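Local coordinates for p-47 protein (Clostridium botulinum E1 str. 'BoNT E Beluga', PDB 5WIX) that is of unknown function but folds like bactericidal/permeability-increasing protein, with a TULIP-type architecture that may point to binding of lipids or other hydrophobic molecules, at residues S258-S262 with N263-V267; L395-F399 with T400-N404. All coordinates share one frame; numbering follows the deposited sequence.

Contact 1. Residues S258-S262 with N263-V267; sequences SNITS and NNFNV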
# COMPACT_ATOMS: atom_id res chain seq x y z
N SER A 258 -27.79 4.63 16.20
CA SER A 258 -28.52 4.25 15.00
C SER A 258 -28.88 5.41 14.09
O SER A 258 -29.35 5.18 12.96
CB SER A 258 -29.78 3.48 15.39
OG SER A 258 -30.15 3.79 16.72
N ASN A 259 -28.70 6.65 14.55
CA ASN A 259 -29.04 7.77 13.67
C ASN A 259 -27.79 8.46 13.15
O ASN A 259 -27.83 9.61 12.71
CB ASN A 259 -29.95 8.77 14.36
CG ASN A 259 -31.21 8.13 14.90
OD1 ASN A 259 -31.92 7.41 14.17
ND2 ASN A 259 -31.49 8.35 16.19
N ILE A 260 -26.68 7.73 13.21
CA ILE A 260 -25.46 8.14 12.53
C ILE A 260 -24.85 7.00 11.71
O ILE A 260 -24.64 5.89 12.22
CB ILE A 260 -24.42 8.67 13.50
CG1 ILE A 260 -25.09 9.65 14.48
CG2 ILE A 260 -23.39 9.39 12.70
CD1 ILE A 260 -24.25 10.12 15.62
N THR A 261 -24.59 7.28 10.43
CA THR A 261 -24.14 6.25 9.50
C THR A 261 -23.16 6.65 8.39
O THR A 261 -23.33 6.19 7.27
CB THR A 261 -25.33 5.61 8.74
OG1 THR A 261 -25.89 6.56 7.83
CG2 THR A 261 -26.38 5.03 9.67
N SER A 262 -22.16 7.48 8.67
CA SER A 262 -21.14 7.80 7.64
C SER A 262 -21.68 8.60 6.45
O SER A 262 -20.98 9.46 5.92
CB SER A 262 -20.47 6.53 7.09
OG SER A 262 -21.18 5.99 5.99
N ASN A 263 -22.90 8.31 6.02
CA ASN A 263 -23.61 9.19 5.12
C ASN A 263 -23.71 10.55 5.79
O ASN A 263 -23.80 11.59 5.13
CB ASN A 263 -24.99 8.63 4.77
CG ASN A 263 -25.60 9.31 3.55
OD1 ASN A 263 -24.87 9.66 2.61
ND2 ASN A 263 -26.92 9.53 3.57
N ASN A 264 -23.67 10.53 7.13
CA ASN A 264 -23.56 11.74 7.95
C ASN A 264 -22.19 12.40 7.94
O ASN A 264 -22.05 13.53 8.42
CB ASN A 264 -23.94 11.41 9.39
CG ASN A 264 -25.41 11.12 9.54
OD1 ASN A 264 -25.81 10.10 10.10
ND2 ASN A 264 -26.23 12.00 9.01
N PHE A 265 -21.18 11.70 7.38
CA PHE A 265 -19.79 12.17 7.38
C PHE A 265 -19.17 12.45 6.02
O PHE A 265 -19.43 11.73 5.04
CB PHE A 265 -18.89 11.16 8.08
CG PHE A 265 -19.07 11.11 9.55
CD1 PHE A 265 -18.40 12.00 10.36
CD2 PHE A 265 -19.94 10.19 10.13
CE1 PHE A 265 -18.57 11.97 11.72
CE2 PHE A 265 -20.12 10.16 11.49
CZ PHE A 265 -19.43 11.05 12.29
N ASN A 266 -18.32 13.47 5.98
CA ASN A 266 -17.48 13.77 4.83
C ASN A 266 -16.00 13.55 5.15
O ASN A 266 -15.58 13.69 6.30
CB ASN A 266 -17.68 15.21 4.37
CG ASN A 266 -18.68 15.31 3.23
OD1 ASN A 266 -18.99 14.31 2.58
ND2 ASN A 266 -19.18 16.52 2.98
N VAL A 267 -15.21 13.20 4.15
CA VAL A 267 -13.77 13.33 4.33
C VAL A 267 -13.28 14.40 3.35
O VAL A 267 -13.48 14.29 2.14
CB VAL A 267 -13.00 11.99 4.15
CG1 VAL A 267 -13.54 11.18 2.98
CG2 VAL A 267 -11.52 12.26 4.02

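Contact 2. Residues L395-F399 with T400-N404; sequences LANNF and TDIIN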
# COMPACT_ATOMS: atom_id res chain seq x y z
N LEU A 395 -10.90 -1.74 14.72
CA LEU A 395 -11.32 -1.96 13.33
C LEU A 395 -11.59 -3.44 13.09
O LEU A 395 -11.20 -4.30 13.89
CB LEU A 395 -10.28 -1.43 12.35
CG LEU A 395 -9.68 -0.03 12.46
CD1 LEU A 395 -8.71 0.19 11.25
CD2 LEU A 395 -10.73 1.08 12.53
N ALA A 396 -12.28 -3.77 12.00
CA ALA A 396 -12.70 -5.16 11.83
C ALA A 396 -12.24 -5.76 10.51
O ALA A 396 -12.57 -6.92 10.18
CB ALA A 396 -14.21 -5.26 11.95
N ASN A 397 -11.48 -4.97 9.75
CA ASN A 397 -10.90 -5.45 8.51
C ASN A 397 -10.08 -6.70 8.68
O ASN A 397 -9.59 -7.00 9.78
CB ASN A 397 -10.06 -4.36 7.90
CG ASN A 397 -10.86 -3.12 7.64
OD1 ASN A 397 -11.21 -2.39 8.58
ND2 ASN A 397 -11.21 -2.88 6.38
N ASN A 398 -10.00 -7.46 7.60
CA ASN A 398 -9.07 -8.56 7.52
C ASN A 398 -7.86 -8.06 6.75
O ASN A 398 -7.90 -7.95 5.52
CB ASN A 398 -9.70 -9.77 6.85
CG ASN A 398 -8.79 -10.98 6.86
OD1 ASN A 398 -7.61 -10.88 7.20
ND2 ASN A 398 -9.34 -12.14 6.51
N PHE A 399 -6.79 -7.72 7.45
CA PHE A 399 -5.65 -7.09 6.80
C PHE A 399 -4.88 -8.06 5.93
O PHE A 399 -4.32 -7.68 4.90
CB PHE A 399 -4.73 -6.46 7.82
CG PHE A 399 -5.37 -5.34 8.56
CD1 PHE A 399 -5.61 -4.13 7.92
CD2 PHE A 399 -5.77 -5.50 9.88
CE1 PHE A 399 -6.19 -3.10 8.59
CE2 PHE A 399 -6.35 -4.46 10.56
CZ PHE A 399 -6.58 -3.27 9.92
N THR A 400 -4.87 -9.32 6.32
CA THR A 400 -4.33 -10.36 5.46
C THR A 400 -5.07 -10.36 4.12
O THR A 400 -4.45 -10.52 3.06
CB THR A 400 -4.45 -11.74 6.09
OG1 THR A 400 -3.72 -11.76 7.33
CG2 THR A 400 -3.90 -12.78 5.15
N ASP A 401 -6.39 -10.16 4.17
CA ASP A 401 -7.18 -10.09 2.95
C ASP A 401 -6.73 -8.87 2.13
O ASP A 401 -6.62 -8.94 0.90
CB ASP A 401 -8.68 -10.01 3.26
CG ASP A 401 -9.32 -11.37 3.45
OD1 ASP A 401 -8.60 -12.39 3.38
OD2 ASP A 401 -10.55 -11.42 3.65
N ILE A 402 -6.44 -7.78 2.84
CA ILE A 402 -6.08 -6.51 2.20
C ILE A 402 -4.73 -6.57 1.51
O ILE A 402 -4.59 -6.10 0.39
CB ILE A 402 -6.07 -5.35 3.21
CG1 ILE A 402 -7.49 -4.82 3.43
CG2 ILE A 402 -5.15 -4.21 2.72
CD1 ILE A 402 -7.60 -3.80 4.57
N ILE A 403 -3.72 -7.13 2.17
CA ILE A 403 -2.42 -7.11 1.55
C ILE A 403 -2.49 -8.01 0.31
O ILE A 403 -2.00 -7.64 -0.76
CB ILE A 403 -1.28 -7.52 2.53
CG1 ILE A 403 0.08 -7.13 1.95
CG2 ILE A 403 -1.34 -9.01 2.89
CD1 ILE A 403 1.19 -7.09 2.98
N ASN A 404 -3.20 -9.14 0.42
CA ASN A 404 -3.33 -10.09 -0.68
C ASN A 404 -4.35 -9.69 -1.77
O ASN A 404 -4.54 -10.43 -2.74
CB ASN A 404 -3.71 -11.46 -0.13
CG ASN A 404 -2.53 -12.19 0.48
OD1 ASN A 404 -1.42 -12.13 -0.05
ND2 ASN A 404 -2.76 -12.90 1.58

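Contact 1. Residues S258-S262 with N263-V267
N264 meets I260 and T261 because its CG stands anti to its carbonyl carbon (chi1 -70°), which turns the carboxamide back over the preceding residues. I260 offers CG2, held anti to the backbone N while CG1 lies beside that N (chi1 -46°), and this methyl fits between the amide and the ring of F265. The carboxamide oxygen OD1 of N264 accepts from T261 N at 3.1 Å; the N-H comes in only slightly tilted from the amide plane, and the bond is moderately bent. Its partner ND2 donates to N281 OD1, so both ends of the amide are engaged and its rotation is fixed. The I260 side chain crosses that of N264 at about a right angle, with I260 CG2 3.6 Å from N264 OD1. The same I260 CG2 also lies 3.6 Å from F265 CE2, reaching the ring obliquely, while S262 CA sits at the ring's edge, 3.7 Å from F265 CD2. The backbone from S262 to F265 makes a type I beta turn, closed by F265 N donating to S262 O at 2.7 Å. The turn leads into strand 265-269, which pairs with strand 275-279; the F265 ring packs inward against L249 of helix 240-252, L283 of strand 283-284 and, edge-to-face, F302 of strand 293-307.

Contact 2. Residues L395-F399 with T400-N404
I403 N donates to F399 O at 2.8 Å in a nearly straight bond, and one residue earlier I402 N reaches N398 O at 3.1 Å; together they wind the first turn of helix 399-403. N398 sits at the N-cap. With its CG anti to the backbone N (chi1 -175°), the amide folds forward over the start of the helix, where N398 OD1 takes a weak capping bond from D401 N at 3.3 Å. The same N398 OD1 lies 3.5 Å from T400 CB, so the amide oxygen rests against the threonine as well. The carboxylate of D401 stacks against this amide, the two planes 28° apart, with N398 ND2 3.2 Å from D401 CG. D401 lies in the first turn, where the positive end of the helix dipole would probably favour its charged form. In this BPI-like fold the short helix follows the long helix 370-390 and leads into strand 407-409. F399 and I402 form part of its buried side, their side chains lying side by side and pointing the same way, F399 CD1 3.9 Å from I402 CD1. From the loop before the helix, N397 sets its CB over one face of the F399 ring, near the rim, and brings ND2 to 4.1 Å from I402 CD1. Beyond the pair, F399 packs on V349, I420 and I428, and I402 on I428, I182 and M185; I403 turns its side chain to I414 and I428.

Overall arrangement
Both contacts are local and lie in series along the chain, neither nested nor crossed. Leaving helix 240-252, the chain runs through a loop that contact 1 closes before strand 265-269 opens the sheet that continues as far as strand 348-363. Helix 370-390 comes next, then the loop that contact 2 ends by starting helix 399-403, before the last strands, 407-409, 414-422 and 426-432. The centres of the two contacts are about 23 Å apart and their nearest atoms about 12 Å, with no touch. Contact 1 ties helix 240-252 to the start of its sheet, while contact 2 bridges strand 348-363 of that sheet and the C-terminal strands 414-422 and 426-432.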